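Local coordinates for lysozyme (Penaeus vannamei, PDB 6UKC), which probably hydrolyses the beta-1,4 linkages of bacterial peptidoglycan and of chitodextrins, as a C-type lysozyme of glycosyl hydrolase family 22, at residues I27-F36 with L126-W134; S39-R47 with D81-E89. One frame throughout, in Å; residues are numbered along the deposited sequence.

Contact 1 of 2, residues I27-F36 with L126-W134; sequences IKNWVCIAEF and LDQYMAECW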
ATOM      1  N   ILE A  27      10.585  -1.173   2.854  1.00 16.55           N
ATOM      2  CA  ILE A  27      10.244  -2.406   2.079  1.00 16.46           C
ATOM      3  C   ILE A  27       9.499  -3.386   3.003  1.00 17.54           C
ATOM      4  O   ILE A  27       8.344  -3.781   2.659  1.00 17.38           O
ATOM      5  CB  ILE A  27      11.468  -3.046   1.404  1.00 16.52           C
ATOM      6  CG1 ILE A  27      11.946  -2.213   0.206  1.00 16.76           C
ATOM      7  CG2 ILE A  27      11.176  -4.485   0.990  1.00 16.71           C
ATOM      8  CD1 ILE A  27      13.331  -2.569  -0.277  1.00 16.32           C
ATOM      9  N   LYS A  28      10.073  -3.725   4.166  1.00 18.76           N
ATOM     10  CA  LYS A  28       9.444  -4.767   5.034  1.00 19.28           C
ATOM     11  C   LYS A  28       8.007  -4.340   5.362  1.00 18.14           C
ATOM     12  O   LYS A  28       7.107  -5.219   5.399  1.00 18.02           O
ATOM     13  CB  LYS A  28      10.278  -5.036   6.290  1.00 19.65           C
ATOM     14  CG  LYS A  28      10.371  -3.894   7.290  1.00 20.49           C
ATOM     15  CD  LYS A  28      11.475  -4.129   8.288  1.00 20.75           C
ATOM     16  CE  LYS A  28      11.374  -3.266   9.526  1.00 20.84           C
ATOM     17  NZ  LYS A  28      12.548  -3.520  10.406  1.00 21.84           N
ATOM     18  N   ASN A  29       7.787  -3.035   5.550  1.00 17.14           N
ATOM     19  CA  ASN A  29       6.447  -2.494   5.882  1.00 16.48           C
ATOM     20  C   ASN A  29       5.545  -2.583   4.641  1.00 16.78           C
ATOM     21  O   ASN A  29       4.372  -2.973   4.809  1.00 16.18           O
ATOM     22  CB  ASN A  29       6.535  -1.097   6.495  1.00 17.51           C
ATOM     23  CG  ASN A  29       6.878  -1.141   7.971  1.00 17.42           C
ATOM     24  OD1 ASN A  29       6.131  -1.711   8.748  1.00 16.69           O
ATOM     25  ND2 ASN A  29       8.027  -0.606   8.361  1.00 18.03           N
ATOM     26  N   TRP A  30       6.020  -2.214   3.444  1.00 16.71           N
ATOM     27  CA  TRP A  30       5.102  -2.200   2.272  1.00 16.82           C
ATOM     28  C   TRP A  30       4.770  -3.652   1.886  1.00 17.15           C
ATOM     29  O   TRP A  30       3.579  -3.946   1.591  1.00 18.31           O
ATOM     30  CB  TRP A  30       5.648  -1.364   1.094  1.00 16.88           C
ATOM     31  CG  TRP A  30       5.660   0.120   1.316  1.00 17.03           C
ATOM     32  CD1 TRP A  30       6.725   0.952   1.107  1.00 18.20           C
ATOM     33  CD2 TRP A  30       4.564   0.971   1.730  1.00 17.67           C
ATOM     34  NE1 TRP A  30       6.384   2.252   1.389  1.00 18.92           N
ATOM     35  CE2 TRP A  30       5.066   2.299   1.777  1.00 17.70           C
ATOM     36  CE3 TRP A  30       3.222   0.757   2.077  1.00 16.88           C
ATOM     37  CZ2 TRP A  30       4.282   3.387   2.154  1.00 17.09           C
ATOM     38  CZ3 TRP A  30       2.449   1.830   2.471  1.00 16.94           C
ATOM     39  CH2 TRP A  30       2.969   3.128   2.493  1.00 17.69           C
ATOM     40  N   VAL A  31       5.753  -4.554   1.917  1.00 16.62           N
ATOM     41  CA  VAL A  31       5.509  -5.994   1.582  1.00 16.10           C
ATOM     42  C   VAL A  31       4.407  -6.562   2.504  1.00 16.17           C
ATOM     43  O   VAL A  31       3.421  -7.221   2.003  1.00 15.71           O
ATOM     44  CB  VAL A  31       6.818  -6.796   1.681  1.00 15.51           C
ATOM     45  CG1 VAL A  31       6.584  -8.294   1.616  1.00 14.96           C
ATOM     46  CG2 VAL A  31       7.822  -6.361   0.613  1.00 15.31           C
ATOM     47  N   CYS A  32       4.557  -6.350   3.811  1.00 16.69           N
ATOM     48  CA  CYS A  32       3.614  -6.874   4.830  1.00 16.72           C
ATOM     49  C   CYS A  32       2.207  -6.320   4.543  1.00 16.58           C
ATOM     50  O   CYS A  32       1.216  -7.145   4.533  1.00 14.77           O
ATOM     51  CB  CYS A  32       4.051  -6.526   6.244  1.00 16.85           C
ATOM     52  SG  CYS A  32       3.061  -7.392   7.484  1.00 17.84           S
ATOM     53  N   ILE A  33       2.114  -4.994   4.342  1.00 15.38           N
ATOM     54  CA  ILE A  33       0.817  -4.301   4.096  1.00 16.55           C
ATOM     55  C   ILE A  33       0.198  -4.874   2.822  1.00 17.34           C
ATOM     56  O   ILE A  33      -0.998  -5.254   2.908  1.00 17.73           O
ATOM     57  CB  ILE A  33       0.959  -2.772   4.065  1.00 17.28           C
ATOM     58  CG1 ILE A  33       1.285  -2.254   5.467  1.00 17.56           C
ATOM     59  CG2 ILE A  33      -0.302  -2.117   3.504  1.00 18.07           C
ATOM     60  CD1 ILE A  33       1.834  -0.849   5.475  1.00 19.23           C
ATOM     61  N   ALA A  34       0.973  -4.986   1.725  1.00 17.40           N
ATOM     62  CA  ALA A  34       0.478  -5.536   0.437  1.00 18.16           C
ATOM     63  C   ALA A  34      -0.009  -6.977   0.615  1.00 19.57           C
ATOM     64  O   ALA A  34      -1.053  -7.337   0.009  1.00 17.95           O
ATOM     65  CB  ALA A  34       1.544  -5.488  -0.630  1.00 18.70           C
ATOM     66  N   GLU A  35       0.767  -7.816   1.314  1.00 21.08           N
ATOM     67  CA  GLU A  35       0.357  -9.228   1.492  1.00 21.09           C
ATOM     68  C   GLU A  35      -1.082  -9.230   2.023  1.00 20.00           C
ATOM     69  O   GLU A  35      -1.968  -9.845   1.383  1.00 17.59           O
ATOM     70  CB  GLU A  35       1.271 -10.015   2.431  1.00 22.52           C
ATOM     71  CG  GLU A  35       1.002 -11.506   2.320  1.00 24.02           C
ATOM     72  CD  GLU A  35       1.734 -12.427   3.268  1.00 25.82           C
ATOM     73  OE1 GLU A  35       1.104 -13.384   3.671  1.00 29.85           O
ATOM     74  OE2 GLU A  35       2.930 -12.204   3.574  1.00 28.59           O
ATOM     75  N   PHE A  36      -1.320  -8.524   3.130  1.00 19.39           N
ATOM     76  CA  PHE A  36      -2.558  -8.704   3.938  1.00 19.45           C
ATOM     77  C   PHE A  36      -3.658  -7.773   3.443  1.00 19.72           C
ATOM     78  O   PHE A  36      -4.797  -8.081   3.773  1.00 20.41           O
ATOM     79  CB  PHE A  36      -2.254  -8.593   5.429  1.00 18.52           C
ATOM     80  CG  PHE A  36      -1.330  -9.698   5.868  1.00 18.36           C
ATOM     81  CD1 PHE A  36      -1.783 -11.006   5.933  1.00 18.06           C
ATOM     82  CD2 PHE A  36       0.004  -9.442   6.160  1.00 18.62           C
ATOM     83  CE1 PHE A  36      -0.936 -12.035   6.328  1.00 18.79           C
ATOM     84  CE2 PHE A  36       0.860 -10.474   6.535  1.00 18.82           C
ATOM     85  CZ  PHE A  36       0.391 -11.771   6.613  1.00 18.94           C
ATOM     86  N   LEU A 126       9.558  -7.736  11.374  1.00 17.62           N
ATOM     87  CA  LEU A 126       9.339  -7.798   9.915  1.00 19.24           C
ATOM     88  C   LEU A 126      10.669  -8.139   9.249  1.00 20.03           C
ATOM     89  O   LEU A 126      10.652  -8.328   8.043  1.00 19.12           O
ATOM     90  CB  LEU A 126       8.755  -6.475   9.412  1.00 18.48           C
ATOM     91  CG  LEU A 126       7.395  -6.110   9.989  1.00 17.53           C
ATOM     92  CD1 LEU A 126       6.940  -4.739   9.529  1.00 18.01           C
ATOM     93  CD2 LEU A 126       6.344  -7.146   9.636  1.00 18.19           C
ATOM     94  N   ASP A 127      11.765  -8.200  10.019  1.00 21.66           N
ATOM     95  CA  ASP A 127      13.057  -8.753   9.535  1.00 20.97           C
ATOM     96  C   ASP A 127      12.940 -10.278   9.462  1.00 20.67           C
ATOM     97  O   ASP A 127      13.254 -10.837   8.392  1.00 21.24           O
ATOM     98  CB  ASP A 127      14.216  -8.182  10.338  1.00 22.38           C
ATOM     99  CG  ASP A 127      14.466  -6.734   9.947  1.00 23.77           C
ATOM    100  OD1 ASP A 127      14.609  -6.462   8.728  1.00 24.65           O
ATOM    101  OD2 ASP A 127      14.444  -5.888  10.842  1.00 25.18           O
ATOM    102  N   GLN A 128      12.405 -10.922  10.500  1.00 18.85           N
ATOM    103  CA  GLN A 128      12.024 -12.360  10.418  1.00 18.79           C
ATOM    104  C   GLN A 128      11.066 -12.585   9.231  1.00 18.13           C
ATOM    105  O   GLN A 128      11.348 -13.465   8.386  1.00 17.83           O
ATOM    106  CB  GLN A 128      11.398 -12.844  11.725  1.00 17.97           C
ATOM    107  CG  GLN A 128      11.080 -14.332  11.669  1.00 18.75           C
ATOM    108  CD  GLN A 128      12.287 -15.234  11.501  1.00 17.94           C
ATOM    109  OE1 GLN A 128      13.389 -14.974  11.968  1.00 18.15           O
ATOM    110  NE2 GLN A 128      12.065 -16.375  10.892  1.00 18.84           N
ATOM    111  N   TYR A 129       9.985 -11.811   9.154  1.00 17.63           N
ATOM    112  CA  TYR A 129       8.946 -11.917   8.093  1.00 19.19           C
ATOM    113  C   TYR A 129       9.606 -11.873   6.701  1.00 19.67           C
ATOM    114  O   TYR A 129       9.207 -12.683   5.810  1.00 20.72           O
ATOM    115  CB  TYR A 129       7.874 -10.840   8.323  1.00 19.13           C
ATOM    116  CG  TYR A 129       6.940 -10.616   7.171  1.00 18.64           C
ATOM    117  CD1 TYR A 129       5.831 -11.430   6.986  1.00 18.94           C
ATOM    118  CD2 TYR A 129       7.156  -9.586   6.266  1.00 19.55           C
ATOM    119  CE1 TYR A 129       4.960 -11.238   5.922  1.00 18.69           C
ATOM    120  CE2 TYR A 129       6.301  -9.395   5.184  1.00 18.88           C
ATOM    121  CZ  TYR A 129       5.207 -10.227   5.010  1.00 17.91           C
ATOM    122  OH  TYR A 129       4.356 -10.062   3.964  1.00 18.04           O
ATOM    123  N   MET A 130      10.610 -11.002   6.517  1.00 19.49           N
ATOM    124  CA  MET A 130      11.329 -10.821   5.229  1.00 20.42           C
ATOM    125  C   MET A 130      12.464 -11.848   5.061  1.00 22.09           C
ATOM    126  O   MET A 130      13.096 -11.870   3.946  1.00 21.93           O
ATOM    127  CB  MET A 130      11.906  -9.405   5.135  1.00 20.95           C
ATOM    128  CG  MET A 130      10.858  -8.320   4.974  1.00 21.22           C
ATOM    129  SD  MET A 130       9.770  -8.601   3.551  1.00 22.33           S
ATOM    130  CE  MET A 130      10.992  -8.757   2.253  1.00 22.10           C
ATOM    131  N   ALA A 131      12.730 -12.688   6.074  1.00 21.00           N
ATOM    132  CA  ALA A 131      13.911 -13.581   6.074  1.00 22.10           C
ATOM    133  C   ALA A 131      13.886 -14.493   4.834  1.00 23.05           C
ATOM    134  O   ALA A 131      14.955 -14.713   4.237  1.00 25.07           O
ATOM    135  CB  ALA A 131      14.004 -14.363   7.361  1.00 21.26           C
ATOM    136  N   GLU A 132      12.722 -14.991   4.423  1.00 24.26           N
ATOM    137  CA  GLU A 132      12.652 -15.915   3.261  1.00 25.15           C
ATOM    138  C   GLU A 132      13.063 -15.173   1.987  1.00 24.62           C
ATOM    139  O   GLU A 132      13.448 -15.875   1.052  1.00 25.85           O
ATOM    140  CB  GLU A 132      11.258 -16.496   3.069  1.00 26.97           C
ATOM    141  CG  GLU A 132      10.287 -15.481   2.511  1.00 29.07           C
ATOM    142  CD  GLU A 132       8.982 -16.109   2.086  1.00 29.74           C
ATOM    143  OE1 GLU A 132       7.954 -15.797   2.728  1.00 30.93           O
ATOM    144  OE2 GLU A 132       9.010 -16.932   1.142  1.00 30.50           O
ATOM    145  N   CYS A 133      12.967 -13.831   1.937  1.00 23.44           N
ATOM    146  CA  CYS A 133      13.424 -13.027   0.762  1.00 23.73           C
ATOM    147  C   CYS A 133      14.859 -12.517   0.939  1.00 24.64           C
ATOM    148  O   CYS A 133      15.602 -12.522  -0.051  1.00 25.97           O
ATOM    149  CB  CYS A 133      12.544 -11.817   0.505  1.00 21.37           C
ATOM    150  SG  CYS A 133      10.804 -12.240   0.292  1.00 19.29           S
ATOM    151  N   TRP A 134      15.225 -12.084   2.139  1.00 25.07           N
ATOM    152  CA  TRP A 134      16.518 -11.406   2.412  1.00 26.39           C
ATOM    153  C   TRP A 134      17.581 -12.401   2.907  1.00 29.30           C
ATOM    154  O   TRP A 134      18.685 -11.954   3.189  1.00 28.68           O
ATOM    155  CB  TRP A 134      16.299 -10.283   3.432  1.00 26.03           C
ATOM    156  CG  TRP A 134      15.533  -9.099   2.925  1.00 25.02           C
ATOM    157  CD1 TRP A 134      15.197  -8.812   1.633  1.00 25.13           C
ATOM    158  CD2 TRP A 134      15.047  -8.001   3.717  1.00 24.68           C
ATOM    159  NE1 TRP A 134      14.526  -7.623   1.566  1.00 25.35           N
ATOM    160  CE2 TRP A 134      14.447  -7.083   2.824  1.00 26.21           C
ATOM    161  CE3 TRP A 134      15.101  -7.684   5.074  1.00 23.62           C
ATOM    162  CZ2 TRP A 134      13.846  -5.904   3.261  1.00 25.49           C
ATOM    163  CZ3 TRP A 134      14.543  -6.502   5.503  1.00 24.93           C
ATOM    164  CH2 TRP A 134      13.907  -5.636   4.610  1.00 24.97           C
TER
HETATM  165  O   HOH W   1      10.884  -5.255  12.210  1.00 13.91           O

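Contact 2 of 2, residues S39-R47 with D81-E89; sequences SFNTAAINR and DLMSDDITE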
ATOM      1  N   SER A  39      -3.056  -9.610  -1.184  1.00 20.14           N
ATOM      2  CA  SER A  39      -2.217 -10.747  -1.650  1.00 18.56           C
ATOM      3  C   SER A  39      -1.360 -10.322  -2.849  1.00 18.55           C
ATOM      4  O   SER A  39      -1.246 -11.103  -3.811  1.00 18.33           O
ATOM      5  CB  SER A  39      -3.065 -11.928  -1.961  1.00 18.81           C
ATOM      6  OG  SER A  39      -3.878 -12.227  -0.844  1.00 19.30           O
ATOM      7  N   PHE A  40      -0.825  -9.095  -2.805  1.00 19.07           N
ATOM      8  CA  PHE A  40       0.076  -8.496  -3.832  1.00 18.14           C
ATOM      9  C   PHE A  40      -0.571  -8.527  -5.225  1.00 18.40           C
ATOM     10  O   PHE A  40       0.183  -8.604  -6.245  1.00 17.11           O
ATOM     11  CB  PHE A  40       1.406  -9.248  -3.910  1.00 16.59           C
ATOM     12  CG  PHE A  40       2.063  -9.556  -2.598  1.00 16.30           C
ATOM     13  CD1 PHE A  40       2.859  -8.608  -1.959  1.00 16.77           C
ATOM     14  CD2 PHE A  40       1.903 -10.799  -2.009  1.00 16.14           C
ATOM     15  CE1 PHE A  40       3.516  -8.917  -0.775  1.00 16.08           C
ATOM     16  CE2 PHE A  40       2.561 -11.107  -0.828  1.00 15.27           C
ATOM     17  CZ  PHE A  40       3.356 -10.170  -0.213  1.00 15.91           C
ATOM     18  N   ASN A  41      -1.903  -8.449  -5.262  1.00 20.46           N
ATOM     19  CA  ASN A  41      -2.698  -8.435  -6.517  1.00 22.45           C
ATOM     20  C   ASN A  41      -3.025  -6.981  -6.880  1.00 21.34           C
ATOM     21  O   ASN A  41      -3.870  -6.341  -6.183  1.00 21.81           O
ATOM     22  CB  ASN A  41      -3.928  -9.334  -6.379  1.00 25.57           C
ATOM     23  CG  ASN A  41      -4.914  -9.188  -7.523  1.00 27.84           C
ATOM     24  OD1 ASN A  41      -4.547  -8.854  -8.657  1.00 26.04           O
ATOM     25  ND2 ASN A  41      -6.174  -9.438  -7.212  1.00 27.70           N
ATOM     26  N   THR A  42      -2.404  -6.492  -7.952  1.00 21.32           N
ATOM     27  CA  THR A  42      -2.508  -5.082  -8.411  1.00 22.95           C
ATOM     28  C   THR A  42      -3.939  -4.723  -8.852  1.00 23.31           C
ATOM     29  O   THR A  42      -4.214  -3.525  -8.960  1.00 22.24           O
ATOM     30  CB  THR A  42      -1.541  -4.796  -9.565  1.00 23.49           C
ATOM     31  OG1 THR A  42      -1.909  -5.562 -10.718  1.00 21.32           O
ATOM     32  CG2 THR A  42      -0.104  -5.071  -9.180  1.00 23.63           C
ATOM     33  N   ALA A  43      -4.794  -5.710  -9.150  1.00 24.15           N
ATOM     34  CA  ALA A  43      -6.185  -5.503  -9.613  1.00 23.98           C
ATOM     35  C   ALA A  43      -7.193  -5.789  -8.494  1.00 24.07           C
ATOM     36  O   ALA A  43      -8.391  -5.675  -8.779  1.00 25.50           O
ATOM     37  CB  ALA A  43      -6.459  -6.342 -10.842  1.00 24.80           C
ATOM     38  N   ALA A  44      -6.745  -6.076  -7.266  1.00 24.27           N
ATOM     39  CA  ALA A  44      -7.617  -6.188  -6.069  1.00 24.80           C
ATOM     40  C   ALA A  44      -8.484  -4.927  -5.926  1.00 24.89           C
ATOM     41  O   ALA A  44      -7.950  -3.813  -6.093  1.00 24.98           O
ATOM     42  CB  ALA A  44      -6.777  -6.424  -4.838  1.00 25.50           C
ATOM     43  N   ILE A  45      -9.786  -5.107  -5.688  1.00 24.56           N
ATOM     44  CA  ILE A  45     -10.794  -4.012  -5.589  1.00 25.96           C
ATOM     45  C   ILE A  45     -11.925  -4.456  -4.664  1.00 26.98           C
ATOM     46  O   ILE A  45     -12.370  -5.605  -4.795  1.00 28.43           O
ATOM     47  CB  ILE A  45     -11.320  -3.606  -6.983  1.00 27.47           C
ATOM     48  CG1 ILE A  45     -12.066  -2.270  -6.917  1.00 27.08           C
ATOM     49  CG2 ILE A  45     -12.168  -4.708  -7.633  1.00 26.59           C
ATOM     50  CD1 ILE A  45     -12.594  -1.789  -8.254  1.00 27.18           C
ATOM     51  N   ASN A  46     -12.361  -3.589  -3.751  1.00 27.74           N
ATOM     52  CA  ASN A  46     -13.395  -3.940  -2.746  1.00 28.83           C
ATOM     53  C   ASN A  46     -14.381  -2.786  -2.622  1.00 28.81           C
ATOM     54  O   ASN A  46     -13.975  -1.647  -2.258  1.00 24.05           O
ATOM     55  CB  ASN A  46     -12.785  -4.335  -1.402  1.00 32.47           C
ATOM     56  CG  ASN A  46     -12.325  -5.779  -1.407  1.00 37.19           C
ATOM     57  OD1 ASN A  46     -13.117  -6.702  -1.202  1.00 38.01           O
ATOM     58  ND2 ASN A  46     -11.045  -5.983  -1.679  1.00 38.46           N
ATOM     59  N   ARG A  47     -15.636  -3.091  -2.927  1.00 30.33           N
ATOM     60  CA  ARG A  47     -16.734  -2.108  -2.936  1.00 32.20           C
ATOM     61  C   ARG A  47     -17.404  -2.200  -1.578  1.00 31.86           C
ATOM     62  O   ARG A  47     -18.040  -3.217  -1.329  1.00 32.52           O
ATOM     63  CB  ARG A  47     -17.658  -2.354  -4.128  1.00 33.40           C
ATOM     64  CG  ARG A  47     -16.944  -2.126  -5.450  1.00 36.34           C
ATOM     65  CD  ARG A  47     -17.795  -2.194  -6.699  1.00 38.85           C
ATOM     66  NE  ARG A  47     -16.904  -1.996  -7.838  1.00 40.10           N
ATOM     67  CZ  ARG A  47     -16.244  -2.960  -8.473  1.00 39.55           C
ATOM     68  NH1 ARG A  47     -16.395  -4.224  -8.120  1.00 40.28           N
ATOM     69  NH2 ARG A  47     -15.445  -2.653  -9.480  1.00 42.06           N
ATOM     70  N   ASP A  81      -5.566   4.504 -11.728  1.00 25.71           N
ATOM     71  CA  ASP A  81      -4.084   4.596 -11.789  1.00 26.98           C
ATOM     72  C   ASP A  81      -3.452   3.784 -10.646  1.00 25.78           C
ATOM     73  O   ASP A  81      -2.263   3.431 -10.746  1.00 23.84           O
ATOM     74  CB  ASP A  81      -3.625   6.056 -11.792  1.00 28.78           C
ATOM     75  CG  ASP A  81      -3.752   6.753 -13.145  1.00 28.49           C
ATOM     76  OD1 ASP A  81      -3.824   6.063 -14.156  1.00 29.37           O
ATOM     77  OD2 ASP A  81      -3.786   7.979 -13.165  1.00 30.29           O
ATOM     78  N   LEU A  82      -4.212   3.510  -9.588  1.00 28.31           N
ATOM     79  CA  LEU A  82      -3.763   2.719  -8.413  1.00 30.29           C
ATOM     80  C   LEU A  82      -4.075   1.242  -8.638  1.00 32.33           C
ATOM     81  O   LEU A  82      -3.755   0.449  -7.734  1.00 39.85           O
ATOM     82  CB  LEU A  82      -4.464   3.261  -7.166  1.00 30.58           C
ATOM     83  CG  LEU A  82      -4.259   4.755  -6.934  1.00 32.77           C
ATOM     84  CD1 LEU A  82      -4.730   5.141  -5.542  1.00 34.61           C
ATOM     85  CD2 LEU A  82      -2.796   5.158  -7.155  1.00 31.90           C
ATOM     86  N   MET A  83      -4.651   0.898  -9.801  1.00 32.80           N
ATOM     87  CA  MET A  83      -5.020  -0.497 -10.141  1.00 33.55           C
ATOM     88  C   MET A  83      -4.345  -0.855 -11.466  1.00 32.07           C
ATOM     89  O   MET A  83      -5.032  -0.984 -12.470  1.00 40.77           O
ATOM     90  CB  MET A  83      -6.540  -0.621 -10.251  1.00 37.24           C
ATOM     91  CG  MET A  83      -7.040  -2.028 -10.099  1.00 37.56           C
ATOM     92  SD  MET A  83      -8.637  -2.024  -9.294  1.00 41.84           S
ATOM     93  CE  MET A  83      -9.472  -0.792 -10.295  1.00 41.25           C
ATOM     94  N   SER A  84      -3.025  -0.962 -11.448  1.00 27.00           N
ATOM     95  CA  SER A  84      -2.153  -1.051 -12.639  1.00 23.91           C
ATOM     96  C   SER A  84      -1.039  -2.082 -12.378  1.00 23.73           C
ATOM     97  O   SER A  84      -0.667  -2.298 -11.191  1.00 21.93           O
ATOM     98  CB  SER A  84      -1.607   0.305 -12.947  1.00 21.82           C
ATOM     99  OG  SER A  84      -0.532   0.228 -13.856  1.00 22.59           O
ATOM    100  N   ASP A  85      -0.564  -2.724 -13.441  1.00 21.59           N
ATOM    101  CA  ASP A  85       0.599  -3.643 -13.413  1.00 23.63           C
ATOM    102  C   ASP A  85       1.806  -2.847 -12.892  1.00 22.57           C
ATOM    103  O   ASP A  85       2.591  -3.407 -12.129  1.00 25.45           O
ATOM    104  CB  ASP A  85       0.835  -4.244 -14.801  1.00 25.18           C
ATOM    105  CG  ASP A  85      -0.131  -5.347 -15.193  1.00 26.88           C
ATOM    106  OD1 ASP A  85      -1.087  -5.640 -14.419  1.00 25.82           O
ATOM    107  OD2 ASP A  85       0.093  -5.925 -16.276  1.00 31.70           O
ATOM    108  N   ASP A  86       1.897  -1.566 -13.262  1.00 20.92           N
ATOM    109  CA  ASP A  86       2.923  -0.602 -12.800  1.00 19.58           C
ATOM    110  C   ASP A  86       2.467   0.105 -11.511  1.00 19.04           C
ATOM    111  O   ASP A  86       1.464   0.857 -11.578  1.00 17.62           O
ATOM    112  CB  ASP A  86       3.211   0.407 -13.901  1.00 19.43           C
ATOM    113  CG  ASP A  86       4.288   1.384 -13.516  1.00 20.00           C
ATOM    114  OD1 ASP A  86       4.083   2.152 -12.539  1.00 22.36           O
ATOM    115  OD2 ASP A  86       5.319   1.352 -14.177  1.00 22.03           O
ATOM    116  N   ILE A  87       3.261  -0.026 -10.431  1.00 17.08           N
ATOM    117  CA  ILE A  87       2.880   0.356  -9.037  1.00 17.83           C
ATOM    118  C   ILE A  87       3.361   1.768  -8.718  1.00 17.86           C
ATOM    119  O   ILE A  87       3.103   2.241  -7.589  1.00 18.52           O
ATOM    120  CB  ILE A  87       3.446  -0.645  -8.010  1.00 17.04           C
ATOM    121  CG1 ILE A  87       4.982  -0.641  -7.999  1.00 17.73           C
ATOM    122  CG2 ILE A  87       2.873  -2.018  -8.291  1.00 17.21           C
ATOM    123  CD1 ILE A  87       5.615  -0.811  -6.641  1.00 18.11           C
ATOM    124  N   THR A  88       4.076   2.416  -9.628  1.00 17.09           N
ATOM    125  CA  THR A  88       4.580   3.791  -9.359  1.00 17.43           C
ATOM    126  C   THR A  88       3.528   4.627  -8.602  1.00 17.68           C
ATOM    127  O   THR A  88       3.870   5.165  -7.514  1.00 18.81           O
ATOM    128  CB  THR A  88       5.098   4.468 -10.636  1.00 16.44           C
ATOM    129  OG1 THR A  88       6.037   3.565 -11.236  1.00 15.09           O
ATOM    130  CG2 THR A  88       5.758   5.799 -10.341  1.00 16.00           C
ATOM    131  N   GLU A  89       2.319   4.799  -9.148  1.00 18.51           N
ATOM    132  CA  GLU A  89       1.342   5.778  -8.586  1.00 18.48           C
ATOM    133  C   GLU A  89       0.777   5.229  -7.270  1.00 17.42           C
ATOM    134  O   GLU A  89       0.521   6.041  -6.355  1.00 17.22           O
ATOM    135  CB  GLU A  89       0.215   6.046  -9.576  1.00 19.67           C
ATOM    136  CG  GLU A  89       0.670   6.718 -10.852  1.00 19.93           C
ATOM    137  CD  GLU A  89       0.946   8.204 -10.744  1.00 20.35           C
ATOM    138  OE1 GLU A  89       0.995   8.825 -11.821  1.00 21.56           O
ATOM    139  OE2 GLU A  89       1.091   8.738  -9.603  1.00 18.06           O
TER
HETATM  140  O   HOH W   2      -3.057  -4.702 -12.872  1.00 21.95           O

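Contact 1 of 2, residues I27-F36 with L126-W134
Tyr129 reaches from helix 126-134 into a pocket on helix 24-38 formed by Val31, Cys32, Glu35 and Phe36, a knob-into-hole fit in the helical part of the C-type lysozyme fold, between two helices whose segments cross at 81° with axes 9.6 Å apart. Its phenol donates from OH to Glu35 OE2 over 2.6 Å, meeting the oxygen on its anti side and somewhat out of the carboxylate plane, with ring and carboxylate turned only 20° from each other. Extension of the Glu35 chain, with CG anti to the backbone N (chi1 -167°), carries the carboxylate to the edge of the ring. Over one face of that ring lies Cys32 SG, 4.5 Å from the centroid, a sulfur-aromatic contact; the same sulfur is in disulfide linkage with Cys121.

A second knob is Lys28, seated among Leu126, Asp127, Met130 and Trp134. CB packs on Met130 CG at 3.6 Å, CG and CD run across Leu126 CB, and NZ ends in a salt bridge to Asp127 OD2 at 3.1 Å, approaching from above the carboxylate plane. One water accepts from both Lys28 NZ and Leu126 N, tying the ammonium to the first turn of the other helix. Between the knobs, Val31 CG1 and Met130 SD meet tip to tip at 3.7 Å; beyond Lys28, Ile27 CG2 touches the edge of the Trp134 ring at CZ2.

Further out, Lys9 of helix 9-20 makes a cation-pi contact with Tyr129 and a salt bridge with Glu132, and Cys133 is joined to Cys10. The apolar packing is thus interrupted by two polar links, one a salt bridge and one a phenol-carboxylate bond; the latter would be expected to favour the carboxylate form of Glu35 and to set the rotation of the phenol hydroxyl.

Contact 2 of 2, residues S39-R47 with D81-E89
Met83 lies along a type I beta turn, Asn41 to Ala44, that leads into strand 45-47 of the small antiparallel sheet of the lysozyme fold. From its backbone, CA makes a CA-H...O contact with Thr42 O at 3.3 Å. CB stays near the same carbonyl. CG, set anti to the backbone N (chi1 -159°), lies 3.4 Å from Thr42 O and also packs against Ala43 CA. The chain then bends, bringing SD close to the carbonyl oxygens of Ala43 and Ala44. At the tip, CE packs on Ile45 CD1 at 3.9 Å, the two side chains crossing at about a right angle.

The turn itself is braced by Asn41, whose OD1 accepts from Ala43 N in an Asx turn. Beyond it, Thr42 CB presses on Ser84 O at 3.1 Å, and the loop continues through an ST turn at Ser84 to Asp86, which caps helix 88-105 by accepting from Thr88 N. Lys5 joins both sides, its O receiving a bond from Thr42 OG1 and its N giving one to Asp85 OD1. A water completes the link, donating to Thr42 OG1 at 2.6 Å and to Asp85 OD1 at 2.7 Å.

In the fold
The two contacts have centres about 18 Å apart. Helix 24-38 supplies one side of contact 1 and runs on into 39-47, the first side of contact 2; 81-89 follows after the sheet, and 126-134 comes last, so that contact 2 falls between the two halves of contact 1. Contact 1 joins helices, whereas contact 2 brings the start of the three-stranded sheet against the loop entering helix 88-105. Phe40 connects them: its ring packs on Val31, Ala34 and Glu35, with CZ 3.4 Å from Glu35 CB. Residues 39-44 carry the chain from helix 24-38 to strand 45-47; in C-type lysozymes the helical and sheet lobes flank the substrate cleft, and contact 2 probably lies where they join.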